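Local coordinates for protein macromomycin (Streptomyces macromomyceticus, PDB 2MCM) that binds non-covalently the cytotoxic chromophore of the antibiotic auromomycin, which intercalates weakly into DNA and causes single- and double-strand breaks, at residues A[45-50]-A[67-72]; A[31-36]-A[52-57]; A[7-12]-A[105-110]; A[19-24]-A[61-66]; A[72-77]-A[84-89]. All coordinates share one frame; numbering follows the deposited sequence.

Macromomycin is an all-beta protein of the neocarzinostatin family, and its five contacts sample both of its sheets. Contact 3 brings the first loop to the last strand; 92 residues lie between its segments, and all the other contacts are enclosed there. Contact 4 lies in the three-stranded sheet, and contact 2, on strand 30-40 of the other sheet, is nested within it. Contact 1 links strand 62-68 to strands 43-47 and 71-76, and the Cys36-Cys46 disulfide ties it to contact 2. Contact 5 follows in series, shares Phe72 and has its centre 7 Å away. It belongs to the ribbons beside the barrel, which in relatives border the chromophore cleft. Contacts 4 and 5 are about 22 Å apart between centres.

Contact 1: A[45-50]-A[67-72]; sequences GCDATT and KVHSSF. With MRD ((4R)-2-methylpentane-2,4-diol), chain D.
Asp47 and Phe72 run antiparallel alongside one another, with the carboxylate and ring planes only 7° apart. Asp47 CG is anti to the backbone N (chi1 -170°), on the side of Phe72, and OD2 comes to 3.4 Å from Phe72 CB, while Asp47 CB lies 3.6 Å from Phe72 CD1. Phe72 CG sits in the crowded position between its backbone N and carbonyl carbon (chi1 66°). A flat aromatic ring suits this buried place, lying nearly parallel to the carboxylate and running past Asp47 CB until CE1 nears Cys46 C and CZ nears Gly45 O. The other carboxylate oxygen is held within its own turn: Asp47 OD1 accepts from Thr49 N at 2.9 Å, and also from Thr49 OG1, both donors arriving from the same face of the carboxylate. Further along, Thr50 CG2 meets the edge of the imidazole in its plane, 3.5 Å from His69 CE1. No direct hydrogen bond joins the segments; instead one water donates to Asp47 OD2 at 2.7 Å and is also hydrogen-bonded to Thr50 OG1 and to His69 ND1. A diol, probably from the crystallisation liquor, makes a second bridge: its O2 donates to Thr50 O and accepts from Lys67 N. Cys46 turns away to its disulfide with Cys36. An Asx turn at Asp47, bridged by water to the segment 67-72, here joins the barrel to the ribbons of the neocarzinostatin fold.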
# COMPACT_ATOMS: atom_id res chain seq x y z
N GLY A 45 5.76 6.99 -4.42
CA GLY A 45 6.48 5.85 -5.07
C GLY A 45 6.08 4.59 -4.30
O GLY A 45 5.95 4.67 -3.06
N CYS A 46 5.94 3.42 -4.89
CA CYS A 46 5.53 2.20 -4.18
C CYS A 46 6.46 1.01 -4.59
O CYS A 46 7.13 1.12 -5.62
CB CYS A 46 4.11 1.79 -4.57
SG CYS A 46 2.91 3.15 -4.31
N ASP A 47 6.38 -0.04 -3.85
CA ASP A 47 7.17 -1.29 -4.12
C ASP A 47 6.35 -2.10 -5.12
O ASP A 47 5.35 -2.69 -4.77
CB ASP A 47 7.46 -2.00 -2.81
CG ASP A 47 8.48 -3.16 -3.00
OD1 ASP A 47 8.69 -3.46 -4.18
OD2 ASP A 47 8.98 -3.63 -2.00
N ALA A 48 6.87 -2.17 -6.35
CA ALA A 48 6.16 -2.94 -7.37
C ALA A 48 6.41 -4.43 -7.14
O ALA A 48 5.56 -5.17 -7.66
CB ALA A 48 6.66 -2.51 -8.78
N THR A 49 7.40 -4.81 -6.39
CA THR A 49 7.64 -6.29 -6.21
C THR A 49 6.66 -6.91 -5.27
O THR A 49 6.42 -8.15 -5.37
CB THR A 49 9.12 -6.56 -5.75
OG1 THR A 49 9.26 -6.17 -4.36
CG2 THR A 49 10.12 -5.81 -6.65
N THR A 50 6.06 -6.17 -4.35
CA THR A 50 5.13 -6.77 -3.43
C THR A 50 3.66 -6.36 -3.63
O THR A 50 2.81 -6.83 -2.93
CB THR A 50 5.52 -6.51 -1.92
OG1 THR A 50 5.63 -5.04 -1.83
CG2 THR A 50 6.89 -7.11 -1.51
N LYS A 67 3.31 -8.34 1.88
CA LYS A 67 4.61 -8.46 2.58
C LYS A 67 5.27 -7.09 2.60
O LYS A 67 5.44 -6.50 1.47
CB LYS A 67 5.45 -9.52 1.83
CG LYS A 67 6.62 -9.94 2.76
CD LYS A 67 7.45 -11.08 2.12
CE LYS A 67 6.60 -12.33 1.89
NZ LYS A 67 7.49 -13.51 1.46
N VAL A 68 5.69 -6.57 3.72
CA VAL A 68 6.31 -5.23 3.77
C VAL A 68 7.79 -5.32 4.08
O VAL A 68 8.27 -6.32 4.68
CB VAL A 68 5.63 -4.28 4.81
CG1 VAL A 68 4.19 -4.02 4.34
CG2 VAL A 68 5.72 -4.84 6.22
N HIS A 69 8.52 -4.32 3.69
CA HIS A 69 9.97 -4.27 3.87
C HIS A 69 10.39 -2.90 4.39
O HIS A 69 9.78 -1.87 4.11
CB HIS A 69 10.70 -4.56 2.53
CG HIS A 69 10.37 -5.94 1.98
ND1 HIS A 69 9.38 -6.27 1.15
CD2 HIS A 69 11.01 -7.11 2.30
CE1 HIS A 69 9.39 -7.59 0.92
NE2 HIS A 69 10.39 -8.11 1.62
N SER A 70 11.43 -2.95 5.24
CA SER A 70 11.84 -1.66 5.87
C SER A 70 12.50 -0.73 4.91
O SER A 70 12.54 0.48 5.22
CB SER A 70 12.66 -1.88 7.16
OG SER A 70 13.78 -2.67 6.79
N SER A 71 13.02 -1.23 3.82
CA SER A 71 13.60 -0.39 2.74
C SER A 71 13.09 -1.05 1.46
O SER A 71 13.00 -2.33 1.41
CB SER A 71 15.10 -0.28 2.72
OG SER A 71 15.58 0.42 3.87
N PHE A 72 12.82 -0.29 0.44
CA PHE A 72 12.36 -0.90 -0.85
C PHE A 72 12.76 0.02 -1.98
O PHE A 72 13.12 1.18 -1.75
CB PHE A 72 10.86 -1.07 -0.76
CG PHE A 72 9.97 0.13 -0.68
CD1 PHE A 72 9.57 0.77 -1.88
CD2 PHE A 72 9.52 0.65 0.53
CE1 PHE A 72 8.69 1.85 -1.85
CE2 PHE A 72 8.66 1.76 0.56
CZ PHE A 72 8.31 2.37 -0.61
C1 MRD D . 2.22 -10.91 -0.50
C2 MRD D . 2.31 -10.03 -1.64
O2 MRD D . 3.02 -9.01 -0.99
CM MRD D . 0.91 -9.68 -2.21
C3 MRD D . 3.06 -10.59 -2.79
C4 MRD D . 4.39 -11.26 -2.51
O4 MRD D . 5.36 -10.27 -2.06
C5 MRD D . 4.90 -11.78 -3.86
O HOH W 1 7.59 -4.19 0.19

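Contact 2: A[31-36]-A[52-57]; sequences YHVGQC and TDVTAD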
# COMPACT_ATOMS: atom_id res chain seq x y z
N TYR A 31 -8.61 -2.80 -7.04
CA TYR A 31 -7.78 -1.93 -6.23
C TYR A 31 -6.35 -2.44 -6.20
O TYR A 31 -6.14 -3.70 -6.10
CB TYR A 31 -8.36 -1.86 -4.80
CG TYR A 31 -9.71 -1.17 -4.78
CD1 TYR A 31 -10.88 -1.83 -5.05
CD2 TYR A 31 -9.73 0.23 -4.59
CE1 TYR A 31 -12.16 -1.22 -5.09
CE2 TYR A 31 -10.98 0.87 -4.55
CZ TYR A 31 -12.11 0.17 -4.84
OH TYR A 31 -13.37 0.77 -4.87
N HIS A 32 -5.37 -1.61 -6.32
CA HIS A 32 -3.95 -1.92 -6.26
C HIS A 32 -3.53 -1.78 -4.81
O HIS A 32 -3.62 -0.69 -4.22
CB HIS A 32 -3.12 -0.92 -7.11
CG HIS A 32 -3.71 -0.78 -8.49
ND1 HIS A 32 -3.82 -1.85 -9.36
CD2 HIS A 32 -4.28 0.27 -9.11
CE1 HIS A 32 -4.45 -1.42 -10.49
NE2 HIS A 32 -4.69 -0.11 -10.37
N VAL A 33 -3.09 -2.85 -4.18
CA VAL A 33 -2.65 -2.91 -2.77
C VAL A 33 -1.18 -2.76 -2.69
O VAL A 33 -0.42 -3.46 -3.51
CB VAL A 33 -3.11 -4.28 -2.19
CG1 VAL A 33 -2.66 -4.35 -0.72
CG2 VAL A 33 -4.61 -4.47 -2.28
N GLY A 34 -0.57 -1.89 -1.91
CA GLY A 34 0.91 -1.79 -1.93
C GLY A 34 1.46 -0.99 -0.78
O GLY A 34 0.70 -0.37 0.00
N GLN A 35 2.77 -1.01 -0.66
CA GLN A 35 3.52 -0.24 0.35
C GLN A 35 4.13 0.92 -0.41
O GLN A 35 4.78 0.80 -1.46
CB GLN A 35 4.64 -1.13 0.96
CG GLN A 35 5.52 -0.38 1.94
CD GLN A 35 6.67 -1.18 2.53
OE1 GLN A 35 6.81 -2.37 2.15
NE2 GLN A 35 7.43 -0.55 3.39
N CYS A 36 3.88 2.15 0.09
CA CYS A 36 4.32 3.37 -0.61
C CYS A 36 4.86 4.45 0.34
O CYS A 36 4.71 4.30 1.54
CB CYS A 36 3.07 3.97 -1.32
SG CYS A 36 2.15 2.86 -2.43
N THR A 52 -0.08 -5.98 -5.24
CA THR A 52 -0.96 -6.97 -5.82
C THR A 52 -2.29 -6.34 -6.19
O THR A 52 -2.58 -5.26 -5.58
CB THR A 52 -1.14 -8.16 -4.82
OG1 THR A 52 -1.82 -9.16 -5.67
CG2 THR A 52 -1.97 -7.80 -3.59
N ASP A 53 -3.09 -6.91 -7.01
CA ASP A 53 -4.42 -6.36 -7.39
C ASP A 53 -5.49 -7.22 -6.83
O ASP A 53 -5.42 -8.49 -7.01
CB ASP A 53 -4.61 -6.29 -8.93
CG ASP A 53 -3.90 -5.12 -9.54
OD1 ASP A 53 -3.31 -4.28 -8.89
OD2 ASP A 53 -3.91 -5.05 -10.80
N VAL A 54 -6.56 -6.69 -6.22
CA VAL A 54 -7.66 -7.43 -5.73
C VAL A 54 -8.97 -6.75 -6.14
O VAL A 54 -8.94 -5.49 -6.11
CB VAL A 54 -7.62 -7.61 -4.19
CG1 VAL A 54 -8.72 -8.52 -3.67
CG2 VAL A 54 -6.25 -8.17 -3.79
N THR A 55 -9.94 -7.45 -6.58
CA THR A 55 -11.27 -6.86 -6.94
C THR A 55 -12.13 -6.89 -5.74
O THR A 55 -12.34 -7.87 -4.97
CB THR A 55 -11.86 -7.77 -8.10
OG1 THR A 55 -10.93 -7.74 -9.16
CG2 THR A 55 -13.24 -7.20 -8.53
N ALA A 56 -12.77 -5.75 -5.39
CA ALA A 56 -13.65 -5.71 -4.23
C ALA A 56 -14.88 -6.61 -4.51
O ALA A 56 -15.38 -6.65 -5.65
CB ALA A 56 -14.13 -4.28 -4.00
N ASP A 57 -15.35 -7.21 -3.45
CA ASP A 57 -16.49 -8.15 -3.56
C ASP A 57 -17.83 -7.44 -3.48
O ASP A 57 -17.88 -6.20 -3.39
CB ASP A 57 -16.27 -9.24 -2.50
CG ASP A 57 -16.46 -8.79 -1.11
OD1 ASP A 57 -17.03 -7.71 -0.73
OD2 ASP A 57 -15.97 -9.60 -0.22
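His32 and Asp53 project together from one face of the sheet, neighbours across the strands, with ring and carboxylate planes 50° apart. Asp53 OD1 sits at the ring edge, in the imidazole plane, and accepts from His32 ND1 in a very short bond of 2.5 Å, a length from which nothing firm should be drawn. Seen from the acid, the donor stands above the carboxylate plane, 44° out of it. The opposite face is mainly apolar: Val33 CB lies 4.0 Å from the methyl Thr52 CG2, and Val33 CG2 meets Val54 CG2 diagonally at 4.3 Å. Tyr31, beside Val54 on this face, brings CE1 to 3.8 Å from Ala56 CB, while its hydroxyl is hydrogen-bonded to Glu103 and Thr26. Beneath the side chains runs an antiparallel ladder in which Tyr31 pairs with Val54 and Val33 with Thr52, each by two backbone hydrogen bonds. It joins edge strand 52-55 to strand 30-40 in the large antiparallel sheet of the neocarzinostatin fold. His32 NE2 is hydrogen-bonded to Asp100, so the imidazole spans two carboxylates, one at each nitrogen. Such a setting would stabilise a doubly protonated, positively charged ring and probably raises the pKa of His32.

Contact 3: A[7-12]-A[105-110]; sequences TPATGL and AAQAIT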
# COMPACT_ATOMS: atom_id res chain seq x y z
N THR A 7 -3.07 -4.66 9.84
CA THR A 7 -2.72 -5.32 11.12
C THR A 7 -1.63 -6.36 10.96
O THR A 7 -1.79 -7.20 10.08
CB THR A 7 -4.02 -6.15 11.56
OG1 THR A 7 -5.13 -5.22 11.64
CG2 THR A 7 -3.75 -6.85 12.89
N PRO A 8 -0.56 -6.28 11.71
CA PRO A 8 -0.26 -5.23 12.68
C PRO A 8 0.24 -4.01 11.86
O PRO A 8 0.51 -4.15 10.64
CB PRO A 8 0.92 -5.76 13.50
CG PRO A 8 1.46 -6.94 12.77
CD PRO A 8 0.52 -7.30 11.61
N ALA A 9 0.35 -2.85 12.50
CA ALA A 9 0.84 -1.67 11.74
C ALA A 9 2.06 -1.03 12.37
O ALA A 9 2.64 -0.10 11.76
CB ALA A 9 -0.28 -0.60 11.70
N THR A 10 2.55 -1.42 13.54
CA THR A 10 3.72 -0.81 14.20
C THR A 10 4.71 -1.89 14.71
O THR A 10 4.21 -3.00 14.92
CB THR A 10 3.25 0.01 15.50
OG1 THR A 10 2.48 -0.94 16.32
CG2 THR A 10 2.36 1.20 15.11
N GLY A 11 5.93 -1.47 14.88
CA GLY A 11 7.01 -2.37 15.35
C GLY A 11 7.19 -3.50 14.32
O GLY A 11 7.50 -4.65 14.75
N LEU A 12 6.97 -3.23 13.05
CA LEU A 12 7.07 -4.34 12.06
C LEU A 12 8.53 -4.65 11.81
O LEU A 12 9.48 -3.92 11.96
CB LEU A 12 6.43 -3.73 10.74
CG LEU A 12 4.96 -3.40 10.87
CD1 LEU A 12 4.44 -2.86 9.55
CD2 LEU A 12 4.06 -4.61 11.27
N ALA A 105 -7.64 4.16 0.37
CA ALA A 105 -7.23 4.67 1.70
C ALA A 105 -5.88 4.05 2.05
O ALA A 105 -5.50 3.02 1.39
CB ALA A 105 -8.28 4.17 2.69
N ALA A 106 -5.19 4.57 3.01
CA ALA A 106 -3.89 4.06 3.41
C ALA A 106 -3.71 4.31 4.90
O ALA A 106 -4.36 5.16 5.54
CB ALA A 106 -2.73 4.67 2.61
N GLN A 107 -2.83 3.51 5.52
CA GLN A 107 -2.51 3.65 6.93
C GLN A 107 -1.02 3.76 7.14
O GLN A 107 -0.27 2.86 6.56
CB GLN A 107 -3.10 2.52 7.75
CG GLN A 107 -2.69 2.56 9.22
CD GLN A 107 -3.43 1.54 10.03
OE1 GLN A 107 -4.40 0.88 9.70
NE2 GLN A 107 -3.03 1.42 11.30
N ALA A 108 -0.43 4.69 7.80
CA ALA A 108 1.02 4.83 8.04
C ALA A 108 1.44 3.60 8.94
O ALA A 108 0.67 3.15 9.77
CB ALA A 108 1.17 6.15 8.84
N ILE A 109 2.65 3.11 8.56
CA ILE A 109 3.12 1.92 9.36
C ILE A 109 4.50 2.30 9.85
O ILE A 109 5.19 3.20 9.34
CB ILE A 109 3.14 0.66 8.42
CG1 ILE A 109 4.09 0.99 7.25
CG2 ILE A 109 1.73 0.20 8.04
CD1 ILE A 109 4.31 -0.31 6.34
N THR A 110 4.96 1.56 10.89
CA THR A 110 6.29 1.83 11.41
C THR A 110 7.02 0.48 11.64
O THR A 110 6.36 -0.50 11.94
CB THR A 110 6.29 2.60 12.77
OG1 THR A 110 5.75 1.73 13.78
CG2 THR A 110 5.42 3.90 12.72
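Ala9 O accepts from Thr110 N at 3.0 Å, and Leu12 N donates to Thr110 O at 3.0 Å, so the backbone of Thr110 is held on both sides of its alpha carbon. The two segments run in the same direction, and the pairing resembles the way the first strand of an immunoglobulin-like sandwich leaves one sheet and joins the last strand of the other. A regular parallel ladder would offer residue 11 to Thr110 O. Here Gly11 N lies close to that oxygen but at a poor angle, and makes a weak bond to Thr110 OG1 instead, at 3.4 Å. With phi at 61°, a backbone shape that glycine adopts easily, Gly11 displaces the ladder by one residue. Thr110 OG1 lies between its own backbone N and carbonyl carbon (chi1 67°), and the hydroxyl faces the turn, 3.3 Å from Thr10 CA; the side chains of the two threonines extend abreast in a common direction.

Inside this polar shell, Leu12 and Ile109 cross at about a right angle, with Leu12 CD1 3.9 Å from Ile109 CB; both are branched, apolar and buried. The three-stranded sheet supplies Val18, on which Leu12 packs, and Val6, which Ile109 touches from the other sheet. A cis peptide precedes Pro8 where the chain leaves strand 3-7. Gln107 is extended beyond CG; its OE1 accepts from Val6 N, and its NE2 rests 3.4 Å from Ala9 CB.

Contact 4: A[19-24]-A[61-66]; sequences TVSATG and KITAQL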
# COMPACT_ATOMS: atom_id res chain seq x y z
N THR A 19 -1.94 -7.78 7.23
CA THR A 19 -3.22 -7.99 6.56
C THR A 19 -3.85 -6.58 6.30
O THR A 19 -3.88 -5.85 7.31
CB THR A 19 -4.19 -8.83 7.46
OG1 THR A 19 -3.51 -10.14 7.65
CG2 THR A 19 -5.60 -8.96 6.87
N VAL A 20 -4.22 -6.36 5.10
CA VAL A 20 -4.89 -5.05 4.77
C VAL A 20 -6.37 -5.35 4.66
O VAL A 20 -6.75 -6.17 3.80
CB VAL A 20 -4.34 -4.51 3.46
CG1 VAL A 20 -5.05 -3.17 3.07
CG2 VAL A 20 -2.84 -4.30 3.48
N SER A 21 -7.23 -4.78 5.46
CA SER A 21 -8.68 -4.98 5.44
C SER A 21 -9.35 -3.63 5.08
O SER A 21 -9.09 -2.65 5.80
CB SER A 21 -9.33 -5.38 6.75
OG SER A 21 -8.64 -6.53 7.23
N ALA A 22 -10.10 -3.73 4.01
CA ALA A 22 -10.77 -2.45 3.58
C ALA A 22 -12.23 -2.70 3.44
O ALA A 22 -12.73 -3.79 3.17
CB ALA A 22 -10.12 -2.02 2.27
N THR A 23 -12.99 -1.61 3.67
CA THR A 23 -14.44 -1.66 3.57
C THR A 23 -14.94 -0.36 2.87
O THR A 23 -14.15 0.54 2.70
CB THR A 23 -15.15 -1.71 5.00
OG1 THR A 23 -14.64 -0.55 5.68
CG2 THR A 23 -14.81 -3.05 5.69
N GLY A 24 -16.19 -0.46 2.44
CA GLY A 24 -16.80 0.77 1.80
C GLY A 24 -16.29 0.95 0.40
O GLY A 24 -16.34 2.10 -0.11
N LYS A 61 -15.79 -5.08 0.18
CA LYS A 61 -14.61 -5.37 0.98
C LYS A 61 -13.49 -6.05 0.18
O LYS A 61 -13.66 -6.70 -0.84
CB LYS A 61 -15.03 -6.46 2.04
CG LYS A 61 -15.99 -5.89 3.03
CD LYS A 61 -16.24 -6.81 4.24
CE LYS A 61 -17.39 -7.74 3.86
NZ LYS A 61 -16.83 -9.09 3.46
N ILE A 62 -12.33 -5.88 0.77
CA ILE A 62 -11.12 -6.55 0.33
C ILE A 62 -10.35 -6.91 1.62
O ILE A 62 -10.23 -6.08 2.55
CB ILE A 62 -10.17 -5.68 -0.55
CG1 ILE A 62 -10.75 -5.63 -1.99
CG2 ILE A 62 -8.71 -6.25 -0.47
CD1 ILE A 62 -9.91 -4.70 -2.90
N THR A 63 -9.83 -8.16 1.62
CA THR A 63 -8.94 -8.54 2.77
C THR A 63 -7.72 -9.14 2.03
O THR A 63 -8.01 -10.13 1.30
CB THR A 63 -9.51 -9.56 3.78
OG1 THR A 63 -10.66 -8.95 4.38
CG2 THR A 63 -8.45 -9.82 4.90
N ALA A 64 -6.57 -8.56 2.19
CA ALA A 64 -5.39 -9.06 1.50
C ALA A 64 -4.15 -9.07 2.37
O ALA A 64 -3.95 -8.24 3.24
CB ALA A 64 -5.09 -8.12 0.30
N GLN A 65 -3.28 -10.02 2.04
CA GLN A 65 -1.97 -10.12 2.70
C GLN A 65 -0.99 -9.32 1.89
O GLN A 65 -0.99 -9.46 0.63
CB GLN A 65 -1.51 -11.61 2.83
CG GLN A 65 -2.41 -12.35 3.81
CD GLN A 65 -1.76 -13.68 4.20
OE1 GLN A 65 -0.70 -14.13 3.73
NE2 GLN A 65 -2.49 -14.33 5.09
N LEU A 66 -0.10 -8.62 2.51
CA LEU A 66 0.92 -7.83 1.89
C LEU A 66 2.25 -8.01 2.62
O LEU A 66 2.23 -7.84 3.84
CB LEU A 66 0.47 -6.30 1.90
CG LEU A 66 1.50 -5.35 1.35
CD1 LEU A 66 1.73 -5.48 -0.13
CD2 LEU A 66 1.10 -3.88 1.67
O HOH W 2 -12.32 -6.34 4.97
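Val20 and Ala64 are joined by two hydrogen bonds, Val20 N to Ala64 O at 2.7 Å, almost straight at 175°, and Ala64 N to Val20 O at 2.9 Å. Ala22 and Ile62 form the next such pair. Ala22 N reaches Ile62 O at 2.8 Å, but the return bond, from Ile62 N to Ala22 O, is longer at 3.2 Å and its donor stands 37° above the carbonyl plane. A water also donates to Ala22 O at 3.1 Å and is hydrogen-bonded to Thr63 OG1, so this oxygen near the strand end is shared.

The non-hydrogen-bonded pair Ser21-Thr63 lies between these two, and Thr19-Gln65 lies beyond Val20-Ala64. On their face Thr19 and Thr63 place CG2 anti to the backbone N, and the methyls meet diagonally, 3.6 Å from Thr19 CG2 to Thr63 CG2. Beta-branched threonine suits this more open face: its methyls pack while Thr63 OG1 is left to the water. Ser21 OG flanks Thr63 CG2 too. The other face carries small or aliphatic residues, Val20, Ala22, Ile62 and Ala64, with Val20 CG2 touching Leu66 CB at 4.2 Å.

This apolar face packs against strand 93-98 of the opposing sheet, where Ala22 and Ile62 touch Leu97 and Leu66 touches Ala95. Within its own sheet, strand 16-23 is the middle one, flanked by strand 62-68 and by strand 3-7, and no helix adjoins it.

Contact 5: A[72-77]-A[84-89]; sequences FQAVVG and GTVNCK
Phe72 and Val86 form a hydrogen-bonded antiparallel pair, with Phe72 N donating to Val86 O at 2.9 Å and Val86 N to Phe72 O at 2.9 Å. Two residues on, Ala74 N donates to Gly84 O at 2.8 Å. The short strand axes are strongly twisted, 120° between their directions. Gly84 has a large positive phi at which a beta carbon would be jammed against the preceding carbonyl oxygen, so glycine is required there.

Between the bonded pairs, Gln73 and Thr85 share the outer face. The glutamine chain bends at chi2 (-49°), which swings CD back over the neighbouring strand, and NE2 donates to Thr85 OG1 at 2.8 Å with the hydroxyl in the amide plane. A long, flexible amide can thus fold down onto a short beta-branched alcohol at the surface.

The hairpin of strands 71-76 and 81-87 is one of the ribbons that, in the neocarzinostatin fold, stand beside the barrel and, as in relatives, border the chromophore cleft. On its inner face Val86 CB lies over the Phe72 ring, 4.0 Å from the centroid and 15° off the ring normal, a CH-pi contact offset toward the rim. Val86 CG2 reaches 3.7 Å from Ala74 CB. At the ring's edge Cys88 SG lies 3.6 Å from Phe72 CE2, a sulfur-aromatic contact of a sulfur that is bonded to Cys93. At the end of the strand, Asn87 OD1 accepts from Lys89 N at 2.8 Å in an Asx turn, and Lys89 NZ forms a salt bridge with the terminal carboxylate of Ala112.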
# COMPACT_ATOMS: atom_id res chain seq x y z
N PHE A 72 12.82 -0.29 0.44
CA PHE A 72 12.36 -0.90 -0.85
C PHE A 72 12.76 0.02 -1.98
O PHE A 72 13.12 1.18 -1.75
CB PHE A 72 10.86 -1.07 -0.76
CG PHE A 72 9.97 0.13 -0.68
CD1 PHE A 72 9.57 0.77 -1.88
CD2 PHE A 72 9.52 0.65 0.53
CE1 PHE A 72 8.69 1.85 -1.85
CE2 PHE A 72 8.66 1.76 0.56
CZ PHE A 72 8.31 2.37 -0.61
N GLN A 73 12.75 -0.50 -3.20
CA GLN A 73 13.02 0.27 -4.41
C GLN A 73 11.63 0.75 -4.87
O GLN A 73 10.71 -0.03 -5.12
CB GLN A 73 13.61 -0.58 -5.56
CG GLN A 73 15.02 -1.07 -5.25
CD GLN A 73 15.89 0.06 -4.77
OE1 GLN A 73 15.95 1.11 -5.53
NE2 GLN A 73 16.50 0.01 -3.59
N ALA A 74 11.52 2.07 -4.89
CA ALA A 74 10.21 2.64 -5.27
C ALA A 74 10.12 2.86 -6.78
O ALA A 74 11.17 3.19 -7.37
CB ALA A 74 10.06 3.98 -4.54
N VAL A 75 8.91 2.64 -7.30
CA VAL A 75 8.65 2.95 -8.73
C VAL A 75 7.58 4.10 -8.70
O VAL A 75 6.81 4.10 -7.70
CB VAL A 75 8.25 1.78 -9.58
CG1 VAL A 75 9.28 0.64 -9.44
CG2 VAL A 75 6.89 1.21 -9.15
N VAL A 76 7.68 4.98 -9.68
CA VAL A 76 6.70 6.12 -9.74
C VAL A 76 5.98 6.16 -11.06
O VAL A 76 6.49 5.70 -12.11
CB VAL A 76 7.50 7.44 -9.50
CG1 VAL A 76 8.02 7.55 -8.08
CG2 VAL A 76 8.60 7.65 -10.51
N GLY A 77 4.78 6.73 -11.09
CA GLY A 77 4.02 6.89 -12.34
C GLY A 77 3.30 5.61 -12.70
O GLY A 77 3.38 4.61 -11.99
N GLY A 84 14.29 4.87 -6.93
CA GLY A 84 15.47 4.75 -6.01
C GLY A 84 14.99 4.16 -4.70
O GLY A 84 13.84 3.67 -4.55
N THR A 85 15.91 4.10 -3.73
CA THR A 85 15.63 3.45 -2.49
C THR A 85 14.85 4.32 -1.52
O THR A 85 15.21 5.52 -1.42
CB THR A 85 17.01 3.10 -1.76
OG1 THR A 85 17.74 2.33 -2.76
CG2 THR A 85 16.79 2.34 -0.45
N VAL A 86 13.93 3.75 -0.82
CA VAL A 86 13.14 4.38 0.22
C VAL A 86 13.43 3.60 1.52
O VAL A 86 13.25 2.39 1.56
CB VAL A 86 11.63 4.32 -0.08
CG1 VAL A 86 10.84 4.89 1.10
CG2 VAL A 86 11.25 5.17 -1.30
N ASN A 87 13.81 4.29 2.59
CA ASN A 87 14.08 3.63 3.88
C ASN A 87 12.95 4.05 4.81
O ASN A 87 12.88 5.29 5.12
CB ASN A 87 15.45 4.08 4.36
CG ASN A 87 15.77 3.49 5.71
OD1 ASN A 87 14.96 3.05 6.53
ND2 ASN A 87 17.11 3.61 5.90
N CYS A 88 12.10 3.17 5.21
CA CYS A 88 10.93 3.44 6.04
C CYS A 88 11.27 3.66 7.51
O CYS A 88 10.29 3.89 8.24
CB CYS A 88 9.84 2.39 5.85
SG CYS A 88 9.27 2.22 4.10
N LYS A 89 12.52 3.62 7.87
CA LYS A 89 12.89 3.91 9.25
C LYS A 89 13.30 5.38 9.24
O LYS A 89 13.52 5.90 10.36
CB LYS A 89 14.02 2.99 9.75
CG LYS A 89 13.43 1.61 10.09
CD LYS A 89 14.41 0.58 10.57
CE LYS A 89 14.80 0.64 12.03
NZ LYS A 89 13.71 1.14 12.91